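Local coordinates for protein histidinol-phosphate aminotransferase (PDB 3FTB) that probably transfers amino groups with pyridoxal 5'-phosphate as cofactor, acting as a histidinol-phosphate aminotransferase of the class I and II family, at residues Leu28-Ser32 with Lys346-Phe350; Ile321-Arg325 with Phe336-Ala340; Lys285-Ile289 with Leu354-Glu358; Ser33-Pro37 with Ala297-Leu301; Ala185-Phe189 with Arg211-Phe217. One frame throughout, in Å; residues are numbered along the deposited sequence.

Interaction 1 (Leu28-Ser32 with Lys346-Phe350); sequences LLDYS and KNTKF
At the margin of the smaller sheet, the rings of Tyr31 and Phe350 stack where the strand 29-30 and the residues after it pack on the helix 344-359. The two rings lie face to face, their centroids 4.0 Å apart and their planes only 16° from parallel. CG of Phe350 is anti to its backbone N (chi1 176°), which lays the ring against the tyrosine. The phenol oxygen reaches past it to the helix backbone. Tyr31 OH lies 2.7 Å from Lys346 O and 3.0 Å from Asn347 OD1, two acceptors competing for one proton. Lys346 O is already taken by the helical bond from Phe350 N, at 2.8 Å. Asn347 OD1, at the edge of the tyrosine ring, accepts from the backbone N of Lys342. Beside the polar cluster, Leu29 CD2 rests 3.8 Å from Lys349 CD, against the aliphatic part of that lysine. The chain of Lys346 leads away to a salt bridge with Asp343. Such packing of a C-terminal helix on an N-terminal strand belongs to the small alpha/beta domain of class I and II aminotransferases, built from both chain ends.

Interaction 2 (Ile321-Arg325 with Phe336-Ala340); sequences IVIRR and FVRFA. With PO4 (phosphate ion), chain F.
Arg324 and Arg338 project from the same face of a beta hairpin and close on one phosphate ion, which probably came from the crystallisation liquor. Their backbones form an antiparallel hydrogen-bonded pair. Arg338 N gives to Arg324 O at 2.7 Å, and Arg324 N returns the bond to Arg338 O at 3.1 Å, so the backbone N and O of both residues are satisfied. The phosphate oxygen O4 is held from two directions, by Arg338 NH2 at 2.9 Å in a fairly straight bond (161°) and by Arg324 NE at 3.2 Å. Weak bonds add Arg338 NH1 to phosphate O3 and Arg324 NH2 to phosphate O2, so that each guanidinium offers two nitrogens to the anion. The two groups do not stack; their planes stand 56° apart. With CG of Arg324 anti to its backbone N (chi1 -171°), that carbon lies 3.7 Å above the centre of the Arg338 guanidinium; the bend at chi2 then turns NE toward the phosphate. Arg324 NH1 bonds to Asn328 OD1 and weakly to Arg325 O, while Arg338 has weak further bonds to Ser32 O and Asn155 OD1. On the side of Val337, Ile323 CD1 packs tightly on Val337 CG1, 3.4 Å away, and Ile323 CG2 meets Phe339. Two converging arginines imply an anion pocket, consistent with a site for a phosphate or carboxylate group of a substrate.

Interaction 3 (Lys285-Ile289 with Leu354-Glu358); sequences KIGFI and LKGVE
The ring of Phe288 meets the helix 344-359 with its edge: Leu354 O lies near the ring plane, 3.2 Å from Phe288 CE2, and Glu358 CA sits along the same rim. One face of the ring is covered by Ile286 CG2, from the same loop, 3.6 Å above the plane and nearer one side of the ring. The loop links the helix 262-285 to the outermost strand 289-293 of the small alpha/beta domain, and here it is packed against the last helix of the chain. Leu354 O is also the acceptor of the helical bond from Glu358 N, so the hydrogen-bearing edge of the ring approaches an oxygen that is already engaged. CG of Phe288 is wedged between its backbone N and carbonyl carbon (chi1 54°), a turn that directs the ring to the helix; Leu312 and Leu316 of the helix 309-317 extend the apolar patch. Ile286 lies crosswise to Leu354, and its CD1 is tight against Leu354 CB at 3.4 Å. At the outer rim the side chain of Glu358 bends back at chi2 (75°) and runs antiparallel to the phenylalanine side chain, which brings its OE1 to 3.3 Å from Phe288 CD2 and 3.4 Å from Gly287 CA.

Interaction 4 (Ser33-Pro37 with Ala297-Leu301); sequences SNINP and ANFVL
Asn298 ND2 is gripped from two sides, by Asn34 O at 3.1 Å and by a water at 2.6 Å, so both amide hydrogens are used. The bond to Asn34 O is nearly straight at its hydrogen (168°) and lies in the plane of the Asn298 amide. It is unusual at the acceptor, where the donor stands above the carbonyl plane, with a C=O...N angle of only 95°, and not on a lone pair. The water passes the link on, donating to Ile35 O at 3.0 Å; one side chain therefore ties two successive carbonyls of the loop 33-37 to the start of the strand 299-304. With CG between its backbone N and carbonyl carbon (chi1 64°), Asn298 carries its amide across to the loop. Next to it the Asn34 amide lies beside Phe299, with OD1 3.9 Å from Phe299 CD2. The Phe299 ring also has an edge-to-face aromatic partner, Phe186, and Asn34 touches Arg338 of the strand 336-340. The contact is small and buried, and its polar link, one direct bond and one water bridge, is consistent with holding two loop carbonyls in place beside Arg338.

Interaction 5 (Ala185-Phe189 with Arg211-Phe217); sequences AFIEF and RAMTKFF. With PO4 (phosphate ion), chain G; PO4 (phosphate ion), chain E.
No direct hydrogen bond joins Ala185-Phe189 to Arg211-Phe217, although the contact is broad and buried; a water, and a long salt bridge, supply the polar links. The two segments lie at the C-terminal ends of the parallel strands 179-183 and 207-212 in the large sheet, the side on which this fold type holds its cofactor. The water donates to Ala212 O at 3.0 Å and accepts from Phe216 N at 2.8 Å; its third partner is Ala185 O, modelled so near that the length is doubtful. Aromatic packing adds to the contact. Phe216 and Phe189 form a T-shaped pair with planes at 89° and centroids 4.8 Å apart, the edge of Phe216 directed at the middle of the Phe189 face. CG of Phe216 anti to its backbone N (chi1 -172°) throws the ring across for this. Phe186 CE1 touches the aliphatic part of Lys215 at CG, 3.5 Å away, while Lys215 NZ bonds to Tyr58 OH of the second subunit. Lys215 is probably the lysine that carries the cofactor, as in relatives of this family. Arg211 is flanked on one face by Ile187 CG2 and meets a phosphate ion at its edge, NH2 bonding to O4 almost straight, though the modelled lengths are short; Glu188 OE2 makes a long salt bridge of 4.0 Å to Arg211 NH1. Arg211 NE is in turn paired with Glu184. A second phosphate ion, like the first probably from the crystallisation liquor, may mark the pocket for the cofactor's phosphate: Thr214 OG1 bonds to its O2 at 2.7 Å.

How the interactions relate
Interactions 1, 2 and 4 converge on the smaller sheet: backbone bonds join Tyr31 to Val322 and Ala340, and Phe339 to Val300, so strands from distant parts of the chain are fastened together. Interactions 1 and 3 share the helix 344-359 and are partly buried, toward the outside of the small domain. Their chemistry is mostly ring and methyl packing, with one phenol oxygen near helix acceptors in interaction 1. Deeper in, interactions 2, 4 and 5 are buried and rely more on arginines, amides, waters and phosphate. Interaction 4 passes to interaction 5 through Asn36, bonded to Phe216 O and Lys215 O, joining the two sheets' domains. The centres of interactions 3 and 5 lie farthest apart, about 30 Å.

Interaction 1 (Leu28-Ser32 with Lys346-Phe350)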
# COMPACT_ATOMS: atom_id res chain seq x y z
N LEU A 28 -2.92 29.78 -3.02
CA LEU A 28 -2.54 29.14 -1.76
C LEU A 28 -1.12 28.55 -1.78
O LEU A 28 -0.89 27.47 -2.31
CB LEU A 28 -3.55 28.05 -1.40
CG LEU A 28 -3.38 27.37 -0.03
CD1 LEU A 28 -2.92 28.36 1.03
CD2 LEU A 28 -4.67 26.69 0.40
N LEU A 29 -0.18 29.28 -1.19
CA LEU A 29 1.18 28.77 -0.96
C LEU A 29 1.24 27.98 0.35
O LEU A 29 1.04 28.56 1.43
CB LEU A 29 2.17 29.94 -0.87
CG LEU A 29 2.92 30.34 -2.13
CD1 LEU A 29 2.00 30.31 -3.33
CD2 LEU A 29 3.54 31.71 -1.95
N ASP A 30 1.50 26.68 0.26
CA ASP A 30 1.65 25.85 1.47
C ASP A 30 3.12 25.72 1.89
O ASP A 30 3.88 24.94 1.32
CB ASP A 30 1.00 24.47 1.30
CG ASP A 30 0.72 23.78 2.64
OD1 ASP A 30 -0.10 22.84 2.66
OD2 ASP A 30 1.30 24.18 3.67
N TYR A 31 3.50 26.49 2.91
CA TYR A 31 4.84 26.48 3.47
C TYR A 31 4.97 25.50 4.64
O TYR A 31 6.01 25.40 5.29
CB TYR A 31 5.29 27.90 3.84
CG TYR A 31 5.86 28.60 2.64
CD1 TYR A 31 7.24 28.72 2.47
CD2 TYR A 31 5.04 29.07 1.63
CE1 TYR A 31 7.77 29.33 1.34
CE2 TYR A 31 5.55 29.68 0.51
CZ TYR A 31 6.92 29.80 0.36
OH TYR A 31 7.42 30.41 -0.76
N SER A 32 3.88 24.76 4.89
CA SER A 32 3.96 23.59 5.75
C SER A 32 4.24 22.31 4.92
O SER A 32 4.55 21.24 5.48
CB SER A 32 2.70 23.47 6.62
OG SER A 32 1.59 23.00 5.89
N LYS A 346 8.06 31.90 -5.52
CA LYS A 346 7.16 31.68 -4.38
C LYS A 346 7.75 32.19 -3.07
O LYS A 346 7.04 32.71 -2.21
CB LYS A 346 6.80 30.19 -4.25
CG LYS A 346 5.96 29.64 -5.41
CD LYS A 346 5.26 28.34 -5.02
CE LYS A 346 4.64 27.67 -6.23
NZ LYS A 346 5.69 27.31 -7.22
N ASN A 347 9.07 32.03 -2.93
CA ASN A 347 9.80 32.44 -1.74
C ASN A 347 9.82 33.96 -1.53
O ASN A 347 9.66 34.45 -0.42
CB ASN A 347 11.23 31.90 -1.80
CG ASN A 347 11.34 30.46 -1.34
OD1 ASN A 347 10.34 29.83 -0.95
ND2 ASN A 347 12.55 29.92 -1.36
N THR A 348 10.02 34.70 -2.62
CA THR A 348 10.03 36.15 -2.53
C THR A 348 8.63 36.63 -2.17
O THR A 348 8.46 37.56 -1.39
CB THR A 348 10.51 36.79 -3.84
OG1 THR A 348 11.87 36.42 -4.09
CG2 THR A 348 10.40 38.31 -3.76
N LYS A 349 7.62 35.98 -2.73
CA LYS A 349 6.24 36.29 -2.40
C LYS A 349 6.00 36.04 -0.92
O LYS A 349 5.49 36.90 -0.19
CB LYS A 349 5.29 35.43 -3.23
CG LYS A 349 3.89 36.01 -3.37
CD LYS A 349 2.89 34.96 -3.80
CE LYS A 349 1.56 35.60 -4.19
NZ LYS A 349 1.71 36.65 -5.25
N PHE A 350 6.38 34.85 -0.47
CA PHE A 350 6.32 34.47 0.94
C PHE A 350 6.91 35.53 1.89
O PHE A 350 6.26 35.97 2.86
CB PHE A 350 7.04 33.13 1.14
CG PHE A 350 7.12 32.70 2.57
CD1 PHE A 350 6.00 32.21 3.23
CD2 PHE A 350 8.32 32.80 3.27
CE1 PHE A 350 6.07 31.81 4.55
CE2 PHE A 350 8.40 32.41 4.60
CZ PHE A 350 7.27 31.91 5.24

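Interaction 2 (Ile321-Arg325 with Phe336-Ala340)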
# COMPACT_ATOMS: atom_id res chain seq x y z
N ILE A 321 -1.42 31.87 2.82
CA ILE A 321 -0.12 31.28 3.06
C ILE A 321 -0.17 30.45 4.34
O ILE A 321 -0.59 30.93 5.40
CB ILE A 321 0.99 32.35 3.10
CG1 ILE A 321 1.18 32.94 1.70
CG2 ILE A 321 2.30 31.76 3.62
CD1 ILE A 321 2.04 34.20 1.66
N VAL A 322 0.24 29.19 4.23
CA VAL A 322 0.23 28.30 5.38
C VAL A 322 1.65 28.10 5.86
O VAL A 322 2.55 27.91 5.06
CB VAL A 322 -0.37 26.93 5.03
CG1 VAL A 322 -0.56 26.09 6.30
CG2 VAL A 322 -1.70 27.11 4.30
N ILE A 323 1.86 28.18 7.18
CA ILE A 323 3.14 27.78 7.76
C ILE A 323 2.94 26.61 8.72
O ILE A 323 1.83 26.11 8.89
CB ILE A 323 3.84 28.93 8.53
CG1 ILE A 323 3.05 29.29 9.80
CG2 ILE A 323 4.03 30.14 7.62
CD1 ILE A 323 3.92 29.77 10.96
N ARG A 324 4.03 26.18 9.34
CA ARG A 324 3.95 25.08 10.29
C ARG A 324 4.25 25.57 11.69
O ARG A 324 5.38 25.91 12.02
CB ARG A 324 4.90 23.94 9.91
CG ARG A 324 4.71 22.67 10.73
CD ARG A 324 3.38 22.00 10.40
NE ARG A 324 3.41 20.58 10.72
CZ ARG A 324 3.45 20.10 11.96
NH1 ARG A 324 3.48 20.93 12.99
NH2 ARG A 324 3.48 18.79 12.17
N ARG A 325 3.20 25.61 12.50
CA ARG A 325 3.35 25.90 13.91
C ARG A 325 3.97 24.68 14.56
O ARG A 325 3.49 23.57 14.41
CB ARG A 325 1.98 26.19 14.52
CG ARG A 325 1.33 27.42 13.92
CD ARG A 325 -0.13 27.47 14.28
NE ARG A 325 -0.32 27.30 15.71
CZ ARG A 325 -1.51 27.17 16.28
NH1 ARG A 325 -2.60 27.19 15.52
NH2 ARG A 325 -1.61 27.02 17.59
N PHE A 336 8.51 28.79 17.96
CA PHE A 336 9.11 28.10 16.80
C PHE A 336 8.06 27.88 15.72
O PHE A 336 6.90 27.56 16.01
CB PHE A 336 9.75 26.77 17.20
CG PHE A 336 10.80 26.89 18.26
CD1 PHE A 336 12.14 26.86 17.93
CD2 PHE A 336 10.44 27.03 19.60
CE1 PHE A 336 13.11 26.98 18.91
CE2 PHE A 336 11.41 27.14 20.58
CZ PHE A 336 12.74 27.11 20.24
N VAL A 337 8.48 28.09 14.48
CA VAL A 337 7.63 27.86 13.32
C VAL A 337 8.53 27.27 12.24
O VAL A 337 9.75 27.52 12.25
CB VAL A 337 7.04 29.16 12.78
CG1 VAL A 337 5.97 29.72 13.72
CG2 VAL A 337 8.15 30.18 12.57
N ARG A 338 7.96 26.49 11.32
CA ARG A 338 8.75 25.86 10.25
C ARG A 338 8.27 26.35 8.89
O ARG A 338 7.07 26.39 8.62
CB ARG A 338 8.66 24.33 10.33
CG ARG A 338 9.60 23.59 9.37
CD ARG A 338 9.24 22.10 9.27
NE ARG A 338 8.03 21.90 8.48
CZ ARG A 338 7.21 20.85 8.60
NH1 ARG A 338 7.45 19.92 9.51
NH2 ARG A 338 6.14 20.75 7.82
N PHE A 339 9.21 26.74 8.04
CA PHE A 339 8.87 27.20 6.70
C PHE A 339 9.48 26.27 5.66
O PHE A 339 10.63 25.82 5.80
CB PHE A 339 9.38 28.63 6.44
CG PHE A 339 8.91 29.65 7.45
CD1 PHE A 339 7.76 29.44 8.22
CD2 PHE A 339 9.60 30.85 7.60
CE1 PHE A 339 7.33 30.40 9.14
CE2 PHE A 339 9.17 31.82 8.52
CZ PHE A 339 8.03 31.58 9.29
N ALA A 340 8.74 26.00 4.59
CA ALA A 340 9.31 25.26 3.48
C ALA A 340 10.22 26.18 2.67
O ALA A 340 10.12 27.39 2.77
CB ALA A 340 8.22 24.68 2.59
P PO4 F . 5.40 17.24 8.96
O1 PO4 F . 4.77 16.05 8.27
O2 PO4 F . 5.45 16.99 10.45
O3 PO4 F . 6.80 17.43 8.43
O4 PO4 F . 4.58 18.47 8.67

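Interaction 3 (Lys285-Ile289 with Leu354-Glu358)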
# COMPACT_ATOMS: atom_id res chain seq x y z
N LYS A 285 16.90 38.96 7.99
CA LYS A 285 16.62 40.39 8.00
C LYS A 285 15.28 40.70 8.67
O LYS A 285 15.07 41.82 9.17
CB LYS A 285 16.64 40.94 6.57
CG LYS A 285 17.97 40.80 5.84
CD LYS A 285 17.81 41.03 4.34
CE LYS A 285 19.14 41.30 3.65
NZ LYS A 285 20.12 40.20 3.87
N ILE A 286 14.37 39.72 8.68
CA ILE A 286 13.02 39.94 9.21
C ILE A 286 13.05 40.12 10.72
O ILE A 286 13.69 39.35 11.43
CB ILE A 286 12.05 38.81 8.77
CG1 ILE A 286 12.25 38.52 7.28
CG2 ILE A 286 10.60 39.17 9.07
CD1 ILE A 286 11.03 38.08 6.57
N GLY A 287 12.35 41.15 11.20
CA GLY A 287 12.48 41.60 12.58
C GLY A 287 12.00 40.65 13.66
O GLY A 287 12.63 40.54 14.73
N PHE A 288 10.89 39.96 13.41
CA PHE A 288 10.38 39.02 14.41
C PHE A 288 11.10 37.69 14.29
O PHE A 288 11.00 36.85 15.19
CB PHE A 288 8.87 38.84 14.31
CG PHE A 288 8.38 38.47 12.95
CD1 PHE A 288 8.42 37.16 12.54
CD2 PHE A 288 7.88 39.43 12.09
CE1 PHE A 288 7.96 36.81 11.30
CE2 PHE A 288 7.43 39.08 10.84
CZ PHE A 288 7.47 37.77 10.44
N ILE A 289 11.83 37.52 13.19
CA ILE A 289 12.71 36.36 13.05
C ILE A 289 13.93 36.56 13.93
O ILE A 289 14.90 37.21 13.54
CB ILE A 289 13.16 36.14 11.61
CG1 ILE A 289 11.96 36.00 10.68
CG2 ILE A 289 14.03 34.88 11.53
CD1 ILE A 289 11.43 34.60 10.59
N LEU A 354 5.76 38.21 5.04
CA LEU A 354 6.42 38.24 6.34
C LEU A 354 6.79 39.67 6.69
O LEU A 354 6.71 40.09 7.84
CB LEU A 354 7.70 37.41 6.32
CG LEU A 354 7.68 36.04 7.00
CD1 LEU A 354 6.42 35.27 6.67
CD2 LEU A 354 8.91 35.25 6.60
N LYS A 355 7.21 40.40 5.67
CA LYS A 355 7.54 41.81 5.80
C LYS A 355 6.31 42.66 6.12
O LYS A 355 6.36 43.57 6.96
CB LYS A 355 8.24 42.28 4.51
CG LYS A 355 9.65 41.75 4.34
CD LYS A 355 10.07 41.67 2.88
CE LYS A 355 11.51 41.20 2.73
NZ LYS A 355 11.80 39.91 3.44
N GLY A 356 5.19 42.37 5.45
CA GLY A 356 3.97 43.09 5.71
C GLY A 356 3.49 42.86 7.13
O GLY A 356 2.91 43.73 7.75
N VAL A 357 3.74 41.66 7.65
CA VAL A 357 3.42 41.37 9.04
C VAL A 357 4.31 42.21 9.95
O VAL A 357 3.80 42.88 10.85
CB VAL A 357 3.58 39.87 9.38
CG1 VAL A 357 3.28 39.63 10.85
CG2 VAL A 357 2.68 39.02 8.49
N GLU A 358 5.62 42.16 9.70
CA GLU A 358 6.59 42.93 10.47
C GLU A 358 6.20 44.41 10.46
O GLU A 358 6.08 45.03 11.51
CB GLU A 358 8.00 42.73 9.94
CG GLU A 358 9.00 43.77 10.43
CD GLU A 358 9.42 43.56 11.88
OE1 GLU A 358 9.20 42.45 12.41
OE2 GLU A 358 9.97 44.50 12.49

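Interaction 4 (Ser33-Pro37 with Ala297-Leu301)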
# COMPACT_ATOMS: atom_id res chain seq x y z
N SER A 33 4.18 22.43 3.60
CA SER A 33 4.52 21.33 2.71
C SER A 33 5.95 21.40 2.15
O SER A 33 6.37 22.41 1.59
CB SER A 33 3.52 21.27 1.55
OG SER A 33 4.09 20.61 0.44
N ASN A 34 6.69 20.31 2.31
CA ASN A 34 8.08 20.27 1.85
C ASN A 34 8.28 19.31 0.68
O ASN A 34 9.15 18.44 0.71
CB ASN A 34 9.02 19.88 2.99
CG ASN A 34 8.73 20.64 4.28
OD1 ASN A 34 8.77 20.06 5.36
ND2 ASN A 34 8.44 21.93 4.17
N ILE A 35 7.49 19.47 -0.37
CA ILE A 35 7.68 18.70 -1.59
C ILE A 35 8.49 19.55 -2.54
O ILE A 35 8.39 20.78 -2.53
CB ILE A 35 6.34 18.30 -2.25
CG1 ILE A 35 5.44 17.58 -1.24
CG2 ILE A 35 6.58 17.44 -3.52
CD1 ILE A 35 6.04 16.31 -0.61
N ASN A 36 9.32 18.89 -3.36
CA ASN A 36 10.16 19.54 -4.35
C ASN A 36 9.33 20.38 -5.32
O ASN A 36 8.37 19.88 -5.90
CB ASN A 36 10.97 18.47 -5.10
CG ASN A 36 12.08 19.04 -5.96
OD1 ASN A 36 11.89 20.01 -6.70
ND2 ASN A 36 13.26 18.42 -5.89
N PRO A 37 9.70 21.65 -5.50
CA PRO A 37 8.97 22.62 -6.32
C PRO A 37 9.25 22.42 -7.82
O PRO A 37 8.44 22.84 -8.65
CB PRO A 37 9.58 23.94 -5.85
CG PRO A 37 11.00 23.58 -5.74
CD PRO A 37 10.94 22.26 -4.98
N ALA A 297 18.24 20.63 4.20
CA ALA A 297 17.28 20.14 3.21
C ALA A 297 16.45 21.30 2.69
O ALA A 297 16.94 22.42 2.56
CB ALA A 297 16.38 19.05 3.83
N ASN A 298 15.17 21.04 2.40
CA ASN A 298 14.30 22.09 1.85
C ASN A 298 13.30 22.71 2.85
O ASN A 298 12.14 22.98 2.51
CB ASN A 298 13.58 21.59 0.59
CG ASN A 298 12.64 20.44 0.89
OD1 ASN A 298 12.92 19.62 1.77
ND2 ASN A 298 11.51 20.38 0.19
N PHE A 299 13.78 22.96 4.07
CA PHE A 299 12.99 23.65 5.09
C PHE A 299 13.90 24.30 6.13
O PHE A 299 15.06 23.93 6.27
CB PHE A 299 12.00 22.70 5.75
CG PHE A 299 12.64 21.45 6.27
CD1 PHE A 299 13.25 21.43 7.51
CD2 PHE A 299 12.64 20.29 5.51
CE1 PHE A 299 13.85 20.27 7.99
CE2 PHE A 299 13.23 19.14 5.98
CZ PHE A 299 13.84 19.13 7.22
N VAL A 300 13.35 25.27 6.87
CA VAL A 300 14.11 26.07 7.82
C VAL A 300 13.30 26.31 9.12
O VAL A 300 12.13 26.68 9.05
CB VAL A 300 14.50 27.42 7.18
CG1 VAL A 300 13.24 28.20 6.77
CG2 VAL A 300 15.37 28.24 8.11
N LEU A 301 13.93 26.09 10.28
CA LEU A 301 13.27 26.34 11.58
C LEU A 301 13.61 27.71 12.18
O LEU A 301 14.78 27.99 12.51
CB LEU A 301 13.62 25.24 12.60
CG LEU A 301 13.04 25.41 14.01
CD1 LEU A 301 11.59 24.96 14.05
CD2 LEU A 301 13.88 24.66 15.05
O HOH W 1 10.53 22.40 -1.13

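Interaction 5 (Ala185-Phe189 with Arg211-Phe217)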
# COMPACT_ATOMS: atom_id res chain seq x y z
N ALA A 185 14.82 10.55 4.43
CA ALA A 185 13.88 10.85 3.36
C ALA A 185 14.20 12.18 2.69
O ALA A 185 13.76 12.44 1.57
CB ALA A 185 12.46 10.86 3.89
N PHE A 186 14.96 13.02 3.40
CA PHE A 186 15.31 14.35 2.92
C PHE A 186 16.75 14.40 2.46
O PHE A 186 17.14 15.33 1.75
CB PHE A 186 15.11 15.39 4.03
CG PHE A 186 13.67 15.76 4.28
CD1 PHE A 186 12.93 16.44 3.32
CD2 PHE A 186 13.07 15.46 5.50
CE1 PHE A 186 11.61 16.80 3.56
CE2 PHE A 186 11.75 15.82 5.75
CZ PHE A 186 11.02 16.49 4.77
N ILE A 187 17.54 13.39 2.85
CA ILE A 187 18.98 13.40 2.63
C ILE A 187 19.35 13.79 1.20
O ILE A 187 20.50 14.12 0.92
CB ILE A 187 19.60 12.03 2.92
CG1 ILE A 187 21.09 12.16 3.28
CG2 ILE A 187 19.45 11.13 1.71
CD1 ILE A 187 21.37 12.68 4.68
N GLU A 188 18.38 13.77 0.31
CA GLU A 188 18.62 14.05 -1.10
C GLU A 188 19.07 15.48 -1.30
O GLU A 188 19.88 15.79 -2.19
CB GLU A 188 17.33 13.85 -1.87
CG GLU A 188 16.37 12.89 -1.23
CD GLU A 188 16.68 11.48 -1.61
OE1 GLU A 188 16.05 10.59 -1.02
OE2 GLU A 188 17.55 11.27 -2.48
N PHE A 189 18.55 16.35 -0.44
CA PHE A 189 18.62 17.79 -0.64
C PHE A 189 19.97 18.36 -0.23
O PHE A 189 20.17 19.57 -0.30
CB PHE A 189 17.48 18.48 0.12
CG PHE A 189 16.10 18.20 -0.42
CD1 PHE A 189 15.56 18.99 -1.43
CD2 PHE A 189 15.32 17.18 0.11
CE1 PHE A 189 14.28 18.74 -1.92
CE2 PHE A 189 14.05 16.93 -0.37
CZ PHE A 189 13.53 17.71 -1.38
N ARG A 211 14.78 5.53 3.09
CA ARG A 211 14.75 6.56 2.05
C ARG A 211 13.34 6.73 1.52
O ARG A 211 12.45 5.94 1.83
CB ARG A 211 15.67 6.18 0.90
CG ARG A 211 17.13 6.11 1.26
CD ARG A 211 17.71 7.46 1.51
NE ARG A 211 19.16 7.40 1.55
CZ ARG A 211 19.94 7.82 0.55
NH1 ARG A 211 19.38 8.33 -0.54
NH2 ARG A 211 21.26 7.74 0.66
N ALA A 212 13.13 7.76 0.71
CA ALA A 212 11.83 8.01 0.09
C ALA A 212 11.98 8.77 -1.22
O ALA A 212 12.93 9.55 -1.39
CB ALA A 212 10.93 8.77 1.04
N MET A 213 11.04 8.55 -2.13
CA MET A 213 10.98 9.28 -3.39
C MET A 213 9.91 10.35 -3.29
O MET A 213 9.61 11.05 -4.25
CB MET A 213 10.61 8.33 -4.53
CG MET A 213 11.67 7.29 -4.91
SD MET A 213 11.29 6.50 -6.49
CE MET A 213 11.63 7.87 -7.62
N THR A 214 9.33 10.45 -2.09
CA THR A 214 8.16 11.29 -1.83
C THR A 214 8.45 12.78 -1.75
O THR A 214 7.68 13.59 -2.24
CB THR A 214 7.49 10.86 -0.52
OG1 THR A 214 7.38 9.43 -0.49
CG2 THR A 214 6.11 11.49 -0.40
N LYS A 215 9.55 13.15 -1.11
CA LYS A 215 9.87 14.55 -0.94
C LYS A 215 10.74 15.05 -2.09
O LYS A 215 10.31 15.91 -2.86
CB LYS A 215 10.58 14.78 0.41
CG LYS A 215 9.70 14.52 1.64
CD LYS A 215 8.44 15.38 1.63
CE LYS A 215 7.73 15.38 2.99
NZ LYS A 215 7.04 14.09 3.27
N PHE A 216 11.93 14.47 -2.22
CA PHE A 216 12.92 14.93 -3.20
C PHE A 216 12.53 14.73 -4.67
O PHE A 216 12.96 15.49 -5.55
CB PHE A 216 14.27 14.27 -2.93
CG PHE A 216 15.39 14.83 -3.77
CD1 PHE A 216 15.83 16.13 -3.59
CD2 PHE A 216 16.01 14.04 -4.73
CE1 PHE A 216 16.87 16.63 -4.36
CE2 PHE A 216 17.03 14.54 -5.49
CZ PHE A 216 17.47 15.84 -5.31
N PHE A 217 11.73 13.69 -4.95
CA PHE A 217 11.34 13.37 -6.32
C PHE A 217 9.93 13.85 -6.64
O PHE A 217 9.39 13.53 -7.70
CB PHE A 217 11.48 11.86 -6.61
CG PHE A 217 12.91 11.41 -6.78
CD1 PHE A 217 13.61 10.86 -5.73
CD2 PHE A 217 13.55 11.57 -8.00
CE1 PHE A 217 14.93 10.46 -5.87
CE2 PHE A 217 14.87 11.18 -8.16
CZ PHE A 217 15.56 10.62 -7.09
P PO4 G . 22.22 8.86 -2.51
O1 PO4 G . 20.72 8.91 -2.42
O2 PO4 G . 22.62 7.93 -3.65
O3 PO4 G . 22.75 10.26 -2.77
O4 PO4 G . 22.84 8.34 -1.24
P PO4 E . 5.75 9.15 2.81
O1 PO4 E . 4.97 7.93 3.25
O2 PO4 E . 7.02 8.72 2.12
O3 PO4 E . 4.96 9.97 1.83
O4 PO4 E . 6.11 9.94 4.04
O HOH W 2 12.41 12.33 -0.44